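Putative esterase/lipase/thioesterase (Silicibacter sp., PDB 2PBL) probably hydrolyses ester or thioester bonds as a member of the alpha/beta-hydrolase superfamily, its natural substrate being unestablished. Local coordinates at residues 24-28 / 80-84; 52-58 / 94-100; 169-173 / 192-198. All blocks are in the same frame, centred on the assembly; numbering follows the deposited sequence. Where two conformers were deposited one is given.

Interaction 1: residues 24-28 / 80-84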
ATOM      1  N   TRP A  24      -4.432  -9.666 -12.866  1.00 19.31           N
ATOM      2  CA  TRP A  24      -4.597  -8.347 -12.233  1.00 19.60           C
ATOM      3  C   TRP A  24      -4.640  -7.268 -13.287  1.00 20.07           C
ATOM      4  O   TRP A  24      -5.506  -6.396 -13.253  1.00 18.15           O
ATOM      5  CB  TRP A  24      -3.446  -8.030 -11.286  1.00 18.04           C
ATOM      6  CG  TRP A  24      -3.418  -8.745 -10.004  1.00 18.43           C
ATOM      7  CD1 TRP A  24      -4.476  -9.135  -9.252  1.00 19.29           C
ATOM      8  CD2 TRP A  24      -2.252  -9.091  -9.264  1.00 15.25           C
ATOM      9  NE1 TRP A  24      -4.027  -9.736  -8.104  1.00 11.21           N
ATOM     10  CE2 TRP A  24      -2.673  -9.709  -8.081  1.00 18.09           C
ATOM     11  CE3 TRP A  24      -0.885  -8.930  -9.483  1.00 18.83           C
ATOM     12  CZ2 TRP A  24      -1.775 -10.187  -7.120  1.00 10.80           C
ATOM     13  CZ3 TRP A  24       0.006  -9.420  -8.533  1.00 17.86           C
ATOM     14  CH2 TRP A  24      -0.452 -10.039  -7.372  1.00 19.57           C
ATOM     15  N   ALA A  25      -3.685  -7.351 -14.221  1.00 18.48           N
ATOM     16  CA  ALA A  25      -3.561  -6.374 -15.315  1.00 19.43           C
ATOM     17  C   ALA A  25      -4.805  -6.345 -16.131  1.00 18.96           C
ATOM     18  O   ALA A  25      -5.287  -5.287 -16.491  1.00 19.98           O
ATOM     19  CB  ALA A  25      -2.381  -6.748 -16.210  1.00 20.55           C
ATOM     20  N   ALA A  26      -5.314  -7.526 -16.470  1.00 21.55           N
ATOM     21  CA  ALA A  26      -6.532  -7.641 -17.248  1.00 22.04           C
ATOM     22  C   ALA A  26      -7.760  -7.116 -16.491  1.00 23.37           C
ATOM     23  O   ALA A  26      -8.618  -6.406 -17.073  1.00 22.95           O
ATOM     24  CB  ALA A  26      -6.750  -9.128 -17.644  1.00 22.08           C
ATOM     25  N   SER A  27      -7.889  -7.530 -15.218  1.00 20.17           N
ATOM     26  CA  SER A  27      -8.984  -7.077 -14.367  1.00 21.08           C
ATOM     27  C   SER A  27      -8.967  -5.569 -14.204  1.00 19.57           C
ATOM     28  O   SER A  27     -10.023  -4.915 -14.247  1.00 19.16           O
ATOM     29  CB  SER A  27      -8.901  -7.697 -12.971  1.00 24.63           C
ATOM     30  OG  SER A  27      -9.256  -9.062 -12.992  1.00 26.81           O
ATOM     31  N   ALA A  28      -7.768  -5.026 -14.006  1.00 20.54           N
ATOM     32  CA  ALA A  28      -7.620  -3.575 -13.808  1.00 18.47           C
ATOM     33  C   ALA A  28      -8.028  -2.795 -15.090  1.00 22.00           C
ATOM     34  O   ALA A  28      -8.794  -1.815 -15.047  1.00 18.09           O
ATOM     35  CB  ALA A  28      -6.219  -3.247 -13.344  1.00 18.90           C
ATOM     36  N   SER A  80      -1.194   0.501 -12.675  0.50 14.02           N
ATOM     37  CA  SER A  80      -2.121  -0.084 -13.639  0.50 13.68           C
ATOM     38  C   SER A  80      -2.569  -1.514 -13.375  0.50 13.82           C
ATOM     39  O   SER A  80      -3.535  -1.947 -13.988  0.50 13.47           O
ATOM     40  CB  SER A  80      -1.591   0.003 -15.070  0.50 12.68           C
ATOM     41  OG  SER A  80      -0.531  -0.911 -15.315  0.50  7.40           O
ATOM     42  N   SER A  81      -1.895  -2.241 -12.501  1.00 14.57           N
ATOM     43  CA  SER A  81      -2.315  -3.608 -12.174  1.00 16.46           C
ATOM     44  C   SER A  81      -3.363  -3.723 -11.062  1.00 17.80           C
ATOM     45  O   SER A  81      -3.791  -4.846 -10.734  1.00 17.46           O
ATOM     46  CB  SER A  81      -1.105  -4.400 -11.751  1.00 16.10           C
ATOM     47  OG  SER A  81      -0.272  -4.645 -12.883  1.00 19.85           O
ATOM     48  N   TRP A  82      -3.852  -2.598 -10.532  1.00 16.13           N
ATOM     49  CA  TRP A  82      -4.672  -2.666  -9.309  1.00 15.57           C
ATOM     50  C   TRP A  82      -5.986  -1.906  -9.263  1.00 15.87           C
ATOM     51  O   TRP A  82      -6.644  -1.925  -8.247  1.00 14.99           O
ATOM     52  CB  TRP A  82      -3.828  -2.179  -8.134  1.00 13.19           C
ATOM     53  CG  TRP A  82      -2.381  -2.617  -8.188  1.00 14.50           C
ATOM     54  CD1 TRP A  82      -1.338  -1.889  -8.681  1.00 15.37           C
ATOM     55  CD2 TRP A  82      -1.849  -3.904  -7.859  1.00 16.32           C
ATOM     56  NE1 TRP A  82      -0.189  -2.629  -8.648  1.00 13.96           N
ATOM     57  CE2 TRP A  82      -0.470  -3.866  -8.130  1.00 14.75           C
ATOM     58  CE3 TRP A  82      -2.400  -5.076  -7.316  1.00 15.59           C
ATOM     59  CZ2 TRP A  82       0.366  -4.960  -7.898  1.00 22.09           C
ATOM     60  CZ3 TRP A  82      -1.575  -6.151  -7.088  1.00 19.16           C
ATOM     61  CH2 TRP A  82      -0.199  -6.084  -7.354  1.00 17.96           C
ATOM     62  N   SER A  83      -6.357  -1.258 -10.360  1.00 18.49           N
ATOM     63  CA  SER A  83      -7.533  -0.392 -10.437  1.00 17.87           C
ATOM     64  C   SER A  83      -8.788  -1.071  -9.969  1.00 18.11           C
ATOM     65  O   SER A  83      -9.588  -0.482  -9.233  1.00 17.50           O
ATOM     66  CB  SER A  83      -7.704   0.105 -11.877  1.00 16.87           C
ATOM     67  OG  SER A  83      -6.423   0.516 -12.341  1.00 19.02           O
ATOM     68  N   HIS A  84      -8.959  -2.327 -10.379  1.00 18.56           N
ATOM     69  CA  HIS A  84     -10.176  -3.100 -10.044  1.00 19.15           C
ATOM     70  C   HIS A  84     -10.402  -3.249  -8.517  1.00 18.71           C
ATOM     71  O   HIS A  84     -11.517  -3.533  -8.049  1.00 16.36           O
ATOM     72  CB  HIS A  84     -10.082  -4.475 -10.709  1.00 19.52           C
ATOM     73  CG  HIS A  84      -8.951  -5.311 -10.195  1.00 15.25           C
ATOM     74  ND1 HIS A  84      -7.626  -5.004 -10.412  1.00 15.24           N
ATOM     75  CD2 HIS A  84      -8.958  -6.451  -9.468  1.00 15.38           C
ATOM     76  CE1 HIS A  84      -6.867  -5.920  -9.838  1.00 17.76           C
ATOM     77  NE2 HIS A  84      -7.653  -6.820  -9.267  1.00 13.05           N
TER
HETATM   78  O   HOH W   1      -3.829  -3.156 -16.972  1.00 13.87           O
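Trp-24 and Trp-82 press their six-membered rings together where helix 20-35 lies against the loop that follows strand 64-69, and this is the dense end of the contact. A corner of the Trp-82 indole comes over one face of Trp-24, with CZ3 of Trp-82 riding 3.6 Å above the plane and near its centre. CH2 of Trp-82 closes to 3.5 Å on CZ3 of Trp-24. The planes are inclined at 43°, a slant intermediate between a parallel stack and a T-shaped pair. At the root of the indole, CB of Trp-24 sits 3.2 Å from the carbonyl O of Ser-81.

His-84 completes an aromatic cluster, its ring meeting the five-membered ring of Trp-24 rim to rim. CG of His-84 lies between its own backbone N and carbonyl carbon (chi1 64°), which turns the imidazole to the helix; there CB of Ser-27 stands over the ring in a CH-pi contact, 3.7 Å from its centroid. The methyl of Ala-28 plugs the bend of the loop, 3.1 Å from O of Ser-80.

The other margin is looser and wet. Ala-25 and Ser-80 are joined through a water that donates to both carbonyls, at 2.6 Å from O of Ala-25 and 3.2 Å from O of Ser-80. Arg-32, one turn beyond Ala-28 on the same helix, bonds O of Ser-80 and OG of Ser-83. Trp-82 also stacks with His-70, and its side chain comes within about 4 Å of an unidentified bound molecule, while the side chain of Trp-24 is near, without touching, a putative Ser-137, His-242, Glu-215 triad.

Between the segments themselves, the fit of aromatic and methyl surfaces dominates and polar linkage passes through water; direct polar grip comes from Arg-32.

Interaction 2: residues 52-58 / 94-100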
ATOM      1  N   LYS A  52       2.763   9.665 -11.160  1.00 16.44           N
ATOM      2  CA  LYS A  52       1.400   9.754 -11.584  1.00 17.52           C
ATOM      3  C   LYS A  52       0.513   8.943 -10.670  1.00 16.11           C
ATOM      4  O   LYS A  52       1.007   8.007 -10.044  1.00 16.85           O
ATOM      5  CB  LYS A  52       1.258   9.090 -12.946  1.00 18.16           C
ATOM      6  CG  LYS A  52       2.200   9.535 -14.032  1.00 28.03           C
ATOM      7  CD  LYS A  52       1.831  10.846 -14.602  1.00 30.52           C
ATOM      8  CE  LYS A  52       2.788  11.150 -15.771  1.00 36.31           C
ATOM      9  NZ  LYS A  52       2.676  12.527 -16.260  1.00 35.10           N
ATOM     10  N   PHE A  53      -0.766   9.315 -10.623  1.00 15.07           N
ATOM     11  CA  PHE A  53      -1.790   8.561  -9.934  1.00 15.29           C
ATOM     12  C   PHE A  53      -3.083   8.568 -10.711  1.00 15.36           C
ATOM     13  O   PHE A  53      -3.352   9.466 -11.515  1.00 17.61           O
ATOM     14  CB  PHE A  53      -2.040   9.043  -8.496  1.00 17.27           C
ATOM     15  CG  PHE A  53      -2.656  10.418  -8.373  1.00 13.79           C
ATOM     16  CD1 PHE A  53      -1.883  11.570  -8.485  1.00  8.74           C
ATOM     17  CD2 PHE A  53      -3.992  10.563  -8.051  1.00 14.64           C
ATOM     18  CE1 PHE A  53      -2.460  12.826  -8.369  1.00 10.87           C
ATOM     19  CE2 PHE A  53      -4.575  11.823  -7.893  1.00 18.72           C
ATOM     20  CZ  PHE A  53      -3.789  12.958  -8.043  1.00 17.33           C
ATOM     21  N   ASP A  54      -3.849   7.508 -10.488  1.00 16.49           N
ATOM     22  CA  ASP A  54      -5.164   7.369 -11.048  1.00 15.89           C
ATOM     23  C   ASP A  54      -6.149   7.749  -9.923  1.00 16.39           C
ATOM     24  O   ASP A  54      -5.929   7.475  -8.736  1.00 15.25           O
ATOM     25  CB  ASP A  54      -5.418   5.961 -11.553  1.00 17.52           C
ATOM     26  CG  ASP A  54      -4.602   5.603 -12.818  1.00 18.09           C
ATOM     27  OD1 ASP A  54      -4.062   6.474 -13.538  1.00 18.36           O
ATOM     28  OD2 ASP A  54      -4.506   4.396 -13.083  1.00 17.76           O
ATOM     29  N   LEU A  55      -7.191   8.455 -10.315  1.00 14.57           N
ATOM     30  CA  LEU A  55      -8.247   8.873  -9.420  1.00 16.15           C
ATOM     31  C   LEU A  55      -9.592   8.388  -9.961  1.00 15.91           C
ATOM     32  O   LEU A  55     -10.039   8.784 -11.056  1.00 17.12           O
ATOM     33  CB  LEU A  55      -8.242  10.377  -9.239  1.00 15.52           C
ATOM     34  CG  LEU A  55      -9.203  10.960  -8.224  1.00 19.13           C
ATOM     35  CD1 LEU A  55      -8.960  10.411  -6.798  1.00 17.52           C
ATOM     36  CD2 LEU A  55      -9.029  12.469  -8.224  1.00 22.69           C
ATOM     37  N   PHE A  56     -10.193   7.502  -9.187  1.00 14.92           N
ATOM     38  CA  PHE A  56     -11.483   6.917  -9.497  1.00 14.30           C
ATOM     39  C   PHE A  56     -12.547   7.571  -8.630  1.00 16.32           C
ATOM     40  O   PHE A  56     -12.491   7.517  -7.399  1.00 17.78           O
ATOM     41  CB  PHE A  56     -11.464   5.391  -9.334  1.00 12.07           C
ATOM     42  CG  PHE A  56     -10.360   4.746 -10.118  1.00 15.54           C
ATOM     43  CD1 PHE A  56     -10.392   4.760 -11.503  1.00 13.32           C
ATOM     44  CD2 PHE A  56      -9.252   4.204  -9.484  1.00 12.86           C
ATOM     45  CE1 PHE A  56      -9.351   4.242 -12.228  1.00 17.60           C
ATOM     46  CE2 PHE A  56      -8.203   3.683 -10.227  1.00 13.50           C
ATOM     47  CZ  PHE A  56      -8.270   3.693 -11.581  1.00 18.85           C
ATOM     48  N   LEU A  57     -13.553   8.135  -9.294  1.00 16.64           N
ATOM     49  CA  LEU A  57     -14.612   8.886  -8.624  1.00 17.70           C
ATOM     50  C   LEU A  57     -15.854   8.061  -8.509  1.00 19.51           C
ATOM     51  O   LEU A  57     -16.175   7.334  -9.473  1.00 17.48           O
ATOM     52  CB  LEU A  57     -14.962  10.119  -9.448  1.00 17.00           C
ATOM     53  CG  LEU A  57     -13.776  11.037  -9.718  1.00 21.18           C
ATOM     54  CD1 LEU A  57     -14.128  12.116 -10.674  1.00 32.64           C
ATOM     55  CD2 LEU A  57     -13.215  11.627  -8.436  1.00 22.46           C
ATOM     56  N   PRO A  58     -16.575   8.181  -7.362  1.00 17.77           N
ATOM     57  CA  PRO A  58     -17.838   7.501  -7.182  1.00 19.03           C
ATOM     58  C   PRO A  58     -18.886   8.281  -7.939  1.00 19.72           C
ATOM     59  O   PRO A  58     -18.602   9.346  -8.475  1.00 17.41           O
ATOM     60  CB  PRO A  58     -18.097   7.614  -5.663  1.00 18.05           C
ATOM     61  CG  PRO A  58     -17.465   8.871  -5.275  1.00 19.42           C
ATOM     62  CD  PRO A  58     -16.267   9.045  -6.200  1.00 18.01           C
ATOM     63  N   TRP A  94     -16.513   6.486  -1.651  1.00 18.07           N
ATOM     64  CA  TRP A  94     -15.167   7.035  -1.549  1.00 16.73           C
ATOM     65  C   TRP A  94     -14.553   7.229  -2.922  1.00 16.88           C
ATOM     66  O   TRP A  94     -14.746   6.402  -3.824  1.00 18.27           O
ATOM     67  CB  TRP A  94     -14.270   6.060  -0.788  1.00 15.57           C
ATOM     68  CG  TRP A  94     -14.658   5.955   0.636  1.00 14.28           C
ATOM     69  CD1 TRP A  94     -15.709   5.266   1.131  1.00 13.77           C
ATOM     70  CD2 TRP A  94     -14.050   6.615   1.741  1.00 18.45           C
ATOM     71  NE1 TRP A  94     -15.800   5.424   2.484  1.00 15.32           N
ATOM     72  CE2 TRP A  94     -14.778   6.239   2.898  1.00 23.34           C
ATOM     73  CE3 TRP A  94     -12.939   7.464   1.880  1.00 15.90           C
ATOM     74  CZ2 TRP A  94     -14.463   6.714   4.165  1.00 15.96           C
ATOM     75  CZ3 TRP A  94     -12.614   7.912   3.143  1.00 12.79           C
ATOM     76  CH2 TRP A  94     -13.377   7.560   4.269  1.00 18.52           C
ATOM     77  N   ALA A  95     -13.810   8.313  -3.084  1.00 16.51           N
ATOM     78  CA  ALA A  95     -12.970   8.461  -4.280  1.00 16.59           C
ATOM     79  C   ALA A  95     -11.742   7.623  -3.983  1.00 15.74           C
ATOM     80  O   ALA A  95     -11.348   7.478  -2.839  1.00 16.47           O
ATOM     81  CB  ALA A  95     -12.578   9.889  -4.537  1.00 16.66           C
ATOM     82  N   VAL A  96     -11.116   7.062  -4.998  1.00 14.86           N
ATOM     83  CA  VAL A  96      -9.983   6.191  -4.747  1.00 13.98           C
ATOM     84  C   VAL A  96      -8.758   6.573  -5.567  1.00 13.82           C
ATOM     85  O   VAL A  96      -8.812   6.608  -6.792  1.00 13.73           O
ATOM     86  CB  VAL A  96     -10.386   4.698  -5.031  1.00 16.13           C
ATOM     87  CG1 VAL A  96      -9.195   3.768  -4.851  1.00 14.04           C
ATOM     88  CG2 VAL A  96     -11.548   4.298  -4.131  1.00 16.58           C
ATOM     89  N   ALA A  97      -7.640   6.842  -4.885  1.00 13.83           N
ATOM     90  CA  ALA A  97      -6.428   7.208  -5.566  1.00 10.60           C
ATOM     91  C   ALA A  97      -5.435   6.066  -5.521  1.00 12.79           C
ATOM     92  O   ALA A  97      -5.255   5.466  -4.465  1.00 12.34           O
ATOM     93  CB  ALA A  97      -5.801   8.482  -4.922  1.00 11.25           C
HETATM   94  N   MSE A  98      -4.696   5.871  -6.603  1.00 11.56           N
HETATM   95  CA  MSE A  98      -3.668   4.851  -6.681  1.00 11.78           C
HETATM   96  C   MSE A  98      -2.383   5.374  -7.312  1.00 13.11           C
HETATM   97  O   MSE A  98      -2.307   5.557  -8.493  1.00 12.46           O
HETATM   98  CB  MSE A  98      -4.176   3.626  -7.433  1.00 12.52           C
HETATM   99  CG  MSE A  98      -5.145   2.842  -6.593  1.00 11.18           C
HETATM  100 SE   MSE A  98      -5.765   1.216  -7.509  0.75 15.95          SE
HETATM  101  CE  MSE A  98      -6.940   0.506  -6.210  1.00 11.15           C
ATOM    102  N   PRO A  99      -1.346   5.633  -6.498  1.00 14.82           N
ATOM    103  CA  PRO A  99      -0.168   6.139  -7.195  1.00 14.32           C
ATOM    104  C   PRO A  99       0.800   5.073  -7.666  1.00 16.23           C
ATOM    105  O   PRO A  99       0.821   3.922  -7.155  1.00 14.29           O
ATOM    106  CB  PRO A  99       0.534   6.944  -6.094  1.00 15.43           C
ATOM    107  CG  PRO A  99       0.252   6.149  -4.898  1.00 12.01           C
ATOM    108  CD  PRO A  99      -1.158   5.631  -5.042  1.00 13.01           C
ATOM    109  N   SER A 100       1.598   5.484  -8.652  1.00 15.95           N
ATOM    110  CA  SER A 100       2.790   4.795  -9.059  1.00 13.98           C
ATOM    111  C   SER A 100       3.900   5.581  -8.348  1.00 14.39           C
ATOM    112  O   SER A 100       3.653   6.653  -7.722  1.00 12.96           O
ATOM    113  CB  SER A 100       2.978   4.883 -10.580  1.00 17.78           C
ATOM    114  OG  SER A 100       2.167   3.982 -11.304  1.00 13.20           O
TER
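The ring of Phe-56 receives the selenium of Met-98, a selenomethionine, at its edge and near its plane, SE lying 4.4 Å from CE2 of Phe-56. O of Val-96 approaches the same ring obliquely, and Phe-31 of helix 20-35 meets it edge-to-face. On the opposite side of the sheet, the Phe-53 ring is approached obliquely by the methyl of Ala-97, with CB of Ala-97 4.2 Å from CD2 of Phe-53. CG of Phe-53 lies between its backbone N and carbonyl carbon (chi1 68°), which carries the end of the ring away from strand 94-99 although CB stays beside Pro-99. Phe-53 and Ala-97 both touch Ala-123 of helix 109-126. Leu-55 reaches the same methyl of Ala-97 with CD1.

The strands run antiparallel, their axes at 162°. They belong to the antiparallel beginning of the otherwise parallel central sheet of the alpha/beta-hydrolase fold, strand 52-56 lying between 39-44 and 94-99. Asp-54 with Met-98 and Phe-56 with Val-96 are hydrogen-bonded pairs; Phe-53 with Pro-99 and Leu-55 with Ala-97 are non-hydrogen-bonded ones, a place where a proline's missing N-H costs this strand pairing nothing.

Bond quality varies along the pairing. N of Phe-56 lies 2.9 Å from O of Val-96 and the bond is nearly straight, whereas N of Asp-54 is 3.2 Å from O of Met-98 and stands 41° out of that carbonyl's plane. The carboxylate of Asp-54 turns elsewhere: its OD1 takes the backbone N of Asn-42 and a salt bridge from Lys-79. At the other end CD of Pro-58 packs 3.9 Å from O of Trp-94, a buried carbonyl with no polar partner.

Interaction 3: residues 169-173 / 192-198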
ATOM      1  N   LEU A 169       5.670  -4.615   5.250  1.00 16.38           N
ATOM      2  CA  LEU A 169       7.054  -4.708   5.715  1.00 17.27           C
ATOM      3  C   LEU A 169       7.206  -3.598   6.762  1.00 16.44           C
ATOM      4  O   LEU A 169       7.202  -2.396   6.396  1.00 17.53           O
ATOM      5  CB  LEU A 169       8.015  -4.517   4.558  1.00 17.71           C
ATOM      6  CG  LEU A 169       7.777  -5.761   3.668  1.00 24.23           C
ATOM      7  CD1 LEU A 169       7.875  -5.541   2.211  1.00 22.82           C
ATOM      8  CD2 LEU A 169       8.712  -6.866   4.162  1.00 20.73           C
ATOM      9  N   SER A 170       7.412  -3.978   8.029  1.00 15.26           N
ATOM     10  CA  SER A 170       7.494  -3.019   9.135  1.00 16.19           C
ATOM     11  C   SER A 170       8.884  -2.783   9.702  1.00 17.81           C
ATOM     12  O   SER A 170       9.144  -1.752  10.357  1.00 15.26           O
ATOM     13  CB  SER A 170       6.557  -3.439  10.254  1.00 18.19           C
ATOM     14  OG  SER A 170       6.953  -4.674  10.810  1.00 16.60           O
ATOM     15  N   ASP A 171       9.764  -3.750   9.435  1.00 15.31           N
ATOM     16  CA  ASP A 171      11.119  -3.716   9.885  1.00 18.00           C
ATOM     17  C   ASP A 171      11.892  -4.086   8.645  1.00 17.31           C
ATOM     18  O   ASP A 171      11.739  -5.205   8.099  1.00 16.81           O
ATOM     19  CB  ASP A 171      11.289  -4.730  11.010  1.00 17.47           C
ATOM     20  CG  ASP A 171      12.668  -4.662  11.658  1.00 19.99           C
ATOM     21  OD1 ASP A 171      13.587  -4.027  11.104  1.00 16.25           O
ATOM     22  OD2 ASP A 171      12.818  -5.271  12.718  1.00 24.80           O
ATOM     23  N   LEU A 172      12.642  -3.126   8.115  1.00 16.46           N
ATOM     24  CA  LEU A 172      13.429  -3.415   6.932  1.00 16.23           C
ATOM     25  C   LEU A 172      14.798  -4.057   7.206  1.00 14.73           C
ATOM     26  O   LEU A 172      15.455  -4.472   6.265  1.00 18.02           O
ATOM     27  CB  LEU A 172      13.609  -2.146   6.113  1.00 19.27           C
ATOM     28  CG  LEU A 172      12.310  -1.404   5.734  1.00 16.26           C
ATOM     29  CD1 LEU A 172      12.660  -0.293   4.683  1.00 22.22           C
ATOM     30  CD2 LEU A 172      11.229  -2.302   5.202  1.00 23.84           C
ATOM     31  N   ARG A 173      15.219  -4.143   8.452  1.00 17.23           N
ATOM     32  CA  ARG A 173      16.546  -4.713   8.762  1.00 18.50           C
ATOM     33  C   ARG A 173      16.783  -6.114   8.187  1.00 19.76           C
ATOM     34  O   ARG A 173      17.837  -6.387   7.623  1.00 21.33           O
ATOM     35  CB  ARG A 173      16.773  -4.776  10.250  1.00 19.88           C
ATOM     36  CG  ARG A 173      16.948  -3.433  10.978  1.00 20.24           C
ATOM     37  CD  ARG A 173      16.732  -3.785  12.446  1.00 31.68           C
ATOM     38  NE  ARG A 173      16.825  -2.674  13.362  1.00 39.09           N
ATOM     39  CZ  ARG A 173      15.817  -2.123  14.052  1.00 47.95           C
ATOM     40  NH1 ARG A 173      16.100  -1.108  14.858  1.00 51.89           N
ATOM     41  NH2 ARG A 173      14.550  -2.557  13.973  1.00 44.78           N
ATOM     42  N   ILE A 192      16.737   1.082   9.333  1.00 19.29           N
ATOM     43  CA  ILE A 192      16.134   1.584  10.568  1.00 20.13           C
ATOM     44  C   ILE A 192      15.355   2.857  10.301  1.00 18.37           C
ATOM     45  O   ILE A 192      14.194   2.964  10.683  1.00 17.69           O
ATOM     46  CB  ILE A 192      17.220   1.870  11.658  1.00 20.80           C
ATOM     47  CG1 ILE A 192      17.854   0.572  12.122  1.00 27.28           C
ATOM     48  CG2 ILE A 192      16.629   2.584  12.926  1.00 22.83           C
ATOM     49  CD1 ILE A 192      19.238   0.790  12.718  1.00 33.91           C
ATOM     50  N   ALA A 193      16.002   3.836   9.666  1.00 16.77           N
ATOM     51  CA  ALA A 193      15.348   5.097   9.355  1.00 16.86           C
ATOM     52  C   ALA A 193      14.007   4.905   8.632  1.00 13.43           C
ATOM     53  O   ALA A 193      13.055   5.653   8.865  1.00 14.16           O
ATOM     54  CB  ALA A 193      16.240   5.932   8.484  1.00 16.85           C
ATOM     55  N   GLU A 194      13.957   3.917   7.748  1.00 15.63           N
ATOM     56  CA  GLU A 194      12.734   3.656   6.960  1.00 13.81           C
ATOM     57  C   GLU A 194      11.791   2.575   7.524  1.00 15.69           C
ATOM     58  O   GLU A 194      10.822   2.219   6.859  1.00 14.11           O
ATOM     59  CB  GLU A 194      13.056   3.362   5.502  1.00 16.51           C
ATOM     60  CG  GLU A 194      13.424   4.637   4.724  1.00 18.07           C
ATOM     61  CD  GLU A 194      12.328   5.624   4.731  1.00 11.41           C
ATOM     62  OE1 GLU A 194      11.182   5.194   4.573  1.00 14.24           O
ATOM     63  OE2 GLU A 194      12.574   6.852   4.963  1.00  3.66           O
ATOM     64  N   SER A 195      12.055   2.101   8.737  1.00 14.57           N
ATOM     65  CA  SER A 195      11.256   1.069   9.349  1.00 13.23           C
ATOM     66  C   SER A 195      10.140   1.676  10.203  1.00 13.13           C
ATOM     67  O   SER A 195      10.398   2.371  11.158  1.00 13.59           O
ATOM     68  CB  SER A 195      12.105   0.157  10.241  1.00 15.37           C
ATOM     69  OG  SER A 195      13.113  -0.497   9.490  1.00 14.83           O
ATOM     70  N   PRO A 196       8.885   1.397   9.855  1.00 11.93           N
ATOM     71  CA  PRO A 196       7.724   1.803  10.627  1.00 13.48           C
ATOM     72  C   PRO A 196       7.782   1.425  12.117  1.00 14.83           C
ATOM     73  O   PRO A 196       7.302   2.180  12.947  1.00 15.10           O
ATOM     74  CB  PRO A 196       6.595   1.069   9.887  1.00 11.65           C
ATOM     75  CG  PRO A 196       7.064   1.049   8.533  1.00 12.61           C
ATOM     76  CD  PRO A 196       8.461   0.767   8.592  1.00 13.45           C
ATOM     77  N   VAL A 197       8.387   0.286  12.473  1.00 17.18           N
ATOM     78  CA  VAL A 197       8.479  -0.064  13.888  1.00 16.31           C
ATOM     79  C   VAL A 197       9.286   0.974  14.681  1.00 15.31           C
ATOM     80  O   VAL A 197       9.083   1.097  15.880  1.00 18.38           O
ATOM     81  CB  VAL A 197       9.083  -1.470  14.166  1.00 19.13           C
ATOM     82  CG1 VAL A 197       8.245  -2.515  13.596  1.00 18.30           C
ATOM     83  CG2 VAL A 197      10.533  -1.564  13.680  1.00 16.47           C
ATOM     84  N   GLU A 198      10.139   1.739  14.000  1.00 15.42           N
ATOM     85  CA  GLU A 198      10.962   2.788  14.642  1.00 17.47           C
ATOM     86  C   GLU A 198      10.297   4.132  14.861  1.00 19.67           C
ATOM     87  O   GLU A 198      10.856   5.018  15.508  1.00 18.69           O
ATOM     88  CB  GLU A 198      12.210   3.014  13.798  1.00 19.10           C
ATOM     89  CG  GLU A 198      13.043   1.797  13.728  1.00 25.10           C
ATOM     90  CD  GLU A 198      13.565   1.371  15.093  1.00 33.08           C
ATOM     91  OE1 GLU A 198      14.175   2.218  15.779  1.00 33.36           O
ATOM     92  OE2 GLU A 198      13.350   0.190  15.456  1.00 35.61           O
TER
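Ser-170 and Asp-171 run alongside Pro-196 and Ser-195 in opposite directions, the CA atoms of Asp-171 and Ser-195 being 4.8 Å apart. Glu-194 has left the helical conformation, Ser-195 is extended, and a 3-10 segment starts at Pro-196. The join is made by N of Val-197, which donates to O of Ser-170 over 3.0 Å; CD of Pro-196 crowds the same oxygen at 3.2 Å.

Ser-195 contributes a second link through its side chain. OG accepts from N of Leu-172 at 3.0 Å, nearly straight (167°), and is also bonded to O of Ala-191, so the hydroxyl ties the loop to the preceding helical turn. Leu-172 lies side by side with Glu-194, its CD1 against CB of Glu-194, whose carboxylate goes to Arg-145.

On the partly exposed side Arg-173 stretches out from CG to NE and crosses CG1 of Ile-192. Its NH1 (3.1 Å) and NH2 both bond OE2 of Glu-198 weakly in a salt bridge, OE2 lying at the guanidinium edge while the two planes stand 89° apart. Asp-171 holds the other flank: its OD1 accepts from N of Arg-173 in an Asx turn, and its carboxylate weakly bonds the same NH2.

With one guanidinium shared by two carboxylates, their mutual repulsion is probably offset, and opposite charges link residues 171-173 to Glu-198; Leu-169, starting this segment, touches the putative nucleophile elbow.

From the N terminus, helix 20-35 supplies the first half of interaction 1, and strand 52-56 opens interaction 2 before residues 80-84 return to the helix. Interaction 2 then closes with strand 94-99, so the two loops cross, sharing the chain from 58 to 80. They also touch in space: Ser-83 packs on Phe-56 and Met-98, tying the N-terminal helix, through the loop after strand 64-69, to the antiparallel side of the sheet, one strand in from its edge. Interaction 3 follows in series, a short closure around helix 181-184 and the start of helix 188-193; it joins the loop after strand 160-166 to the end of helix 188-193, across the molecule's middle from the others.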